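Local atomic coordinates of lytic chitin monooxygenase (Enterococcus faecalis, PDB entry 4A02), a protein that uses copper and molecular oxygen to cleave the glycosidic bonds of crystalline chitin oxidatively, working in synergy with a chitinase. Residues 73-78 and 131-136. Sequence-based numbering, arbitrary orientation. Where two conformers were deposited one is given.
Sequences TGPLDI and TINIPT
G74 to D77 pair with T131 to I134 as antiparallel strands in the three-stranded sheet of the immunoglobulin-like β-sandwich of this AA10 monooxygenase; 74-82 is the central strand of that sheet and 127-134 an outermost one. G74 and I134 form one hydrogen-bonded pair, each N donating to the other's O at 2.9 Å; L76 and I132 form the next, where L76 N approaches I132 O almost head-on (C=O···N 164°). G74 has a positive phi (85°), at which a side chain would press on the preceding carbonyl. On the inner face, L76 CB packs against I134 CG1 at 3.8 Å, and L76 CD2 meets I134 CD1 as the two side chains cross at a slant. Strands 88-96, 111-120, 142-150 and 155-165 of the second sheet cover this apolar layer, with Y93 against I132. On the other, solvent-facing side, P75 CG lies 3.6 Å from N133 OD1. Beyond the strand ends, one water links T73 OG1 to T136 O. Beside P75, D77 and T131 point the same way, and T131 OG1 donates to the anti side of D77 OD1 at 2.7 Å, 28° out of the carboxylate plane.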
loop_
_atom_site.group_PDB
_atom_site.type_symbol
_atom_site.label_atom_id
_atom_site.label_comp_id
_atom_site.label_asym_id
_atom_site.label_seq_id
_atom_site.Cartn_x
_atom_site.Cartn_y
_atom_site.Cartn_z
ATOM N N THR A 73 7.427 15.134 -4.984
ATOM C CA THR A 73 6.279 15.053 -5.864
ATOM C C THR A 73 6.742 14.716 -7.272
ATOM O O THR A 73 7.943 14.545 -7.563
ATOM C CB THR A 73 5.488 16.352 -5.841
ATOM O OG1 THR A 73 6.326 17.403 -6.364
ATOM C CG2 THR A 73 5.055 16.759 -4.453
ATOM N N GLY A 74 5.784 14.574 -8.197
ATOM C CA GLY A 74 6.095 14.170 -9.535
ATOM C C GLY A 74 6.182 12.671 -9.684
ATOM O O GLY A 74 5.742 11.913 -8.811
ATOM N N PRO A 75 6.743 12.203 -10.791
ATOM C CA PRO A 75 6.799 10.766 -11.041
ATOM C C PRO A 75 7.545 10.024 -9.962
ATOM O O PRO A 75 8.640 10.407 -9.569
ATOM C CB PRO A 75 7.477 10.670 -12.413
ATOM C CG PRO A 75 7.222 12.009 -13.045
ATOM C CD PRO A 75 7.261 13.006 -11.919
ATOM N N LEU A 76 6.942 8.931 -9.497
ATOM C CA LEU A 76 7.507 8.063 -8.462
ATOM C C LEU A 76 7.525 6.647 -9.029
ATOM O O LEU A 76 6.482 6.121 -9.449
ATOM C CB LEU A 76 6.641 8.090 -7.203
ATOM C CG LEU A 76 7.073 7.079 -6.115
ATOM C CD1 LEU A 76 8.401 7.437 -5.508
ATOM C CD2 LEU A 76 5.990 7.038 -5.046
ATOM N N ASP A 77 8.698 6.005 -9.011
ATOM C CA ASP A 77 8.796 4.614 -9.382
ATOM C C ASP A 77 8.408 3.764 -8.165
ATOM O O ASP A 77 9.002 3.902 -7.095
ATOM C CB ASP A 77 10.195 4.307 -9.856
ATOM C CG ASP A 77 10.552 4.938 -11.186
ATOM O OD1 ASP A 77 9.637 5.346 -11.949
ATOM O OD2 ASP A 77 11.766 5.072 -11.470
ATOM N N ILE A 78 7.428 2.915 -8.355
ATOM C CA ILE A 78 6.883 2.109 -7.249
ATOM C C ILE A 78 6.982 0.631 -7.669
ATOM O O ILE A 78 6.538 0.334 -8.793
ATOM C CB ILE A 78 5.478 2.637 -6.925
ATOM C CG1 ILE A 78 4.905 1.936 -5.724
ATOM C CG2 ILE A 78 4.514 2.611 -8.114
ATOM C CD1 ILE A 78 3.870 2.745 -4.951
ATOM N N THR A 131 5.301 3.462 -12.660
ATOM C CA THR A 131 5.514 4.838 -12.332
ATOM C C THR A 131 4.183 5.542 -12.138
ATOM O O THR A 131 3.331 5.409 -13.016
ATOM C CB THR A 131 6.342 5.559 -13.427
ATOM O OG1 THR A 131 7.565 4.799 -13.607
ATOM C CG2 THR A 131 6.593 7.003 -13.066
ATOM N N ILE A 132 4.017 6.237 -11.033
ATOM C CA ILE A 132 2.805 6.987 -10.734
ATOM C C ILE A 132 3.151 8.438 -10.488
ATOM O O ILE A 132 4.255 8.778 -10.058
ATOM C CB ILE A 132 2.036 6.350 -9.545
ATOM C CG1 ILE A 132 2.818 6.514 -8.228
ATOM C CG2 ILE A 132 1.677 4.934 -9.852
ATOM C CD1 ILE A 132 2.033 5.995 -7.036
ATOM N N ASN A 133 2.205 9.339 -10.710
ATOM C CA ASN A 133 2.426 10.755 -10.541
ATOM C C ASN A 133 1.933 11.221 -9.205
ATOM O O ASN A 133 0.733 11.251 -8.925
ATOM C CB ASN A 133 1.793 11.569 -11.664
ATOM C CG ASN A 133 2.455 11.274 -12.982
ATOM O OD1 ASN A 133 3.691 11.254 -13.046
ATOM N ND2 ASN A 133 1.630 11.113 -13.981
ATOM N N ILE A 134 2.854 11.626 -8.322
ATOM C CA ILE A 134 2.506 12.204 -7.047
ATOM C C ILE A 134 2.089 13.644 -7.280
ATOM O O ILE A 134 2.891 14.437 -7.807
ATOM C CB ILE A 134 3.668 12.101 -6.055
ATOM C CG1 ILE A 134 4.121 10.664 -5.873
ATOM C CG2 ILE A 134 3.327 12.800 -4.752
ATOM C CD1 ILE A 134 3.061 9.708 -5.355
ATOM N N PRO A 135 0.865 14.047 -6.914
ATOM C CA PRO A 135 0.423 15.427 -7.217
ATOM C C PRO A 135 1.335 16.445 -6.626
ATOM O O PRO A 135 1.847 16.321 -5.508
ATOM C CB PRO A 135 -0.991 15.463 -6.643
ATOM C CG PRO A 135 -1.451 14.026 -6.655
ATOM C CD PRO A 135 -0.214 13.240 -6.305
ATOM N N THR A 136 1.550 17.527 -7.379
ATOM C CA THR A 136 2.518 18.517 -7.003
ATOM C C THR A 136 2.158 19.363 -5.791
ATOM O O THR A 136 3.057 20.011 -5.276
ATOM C CB THR A 136 2.887 19.403 -8.224
ATOM O OG1 THR A 136 1.743 20.025 -8.664
ATOM C CG2 THR A 136 3.450 18.514 -9.301
HETATM O O HOH W 1 5.734 19.943 -5.776
#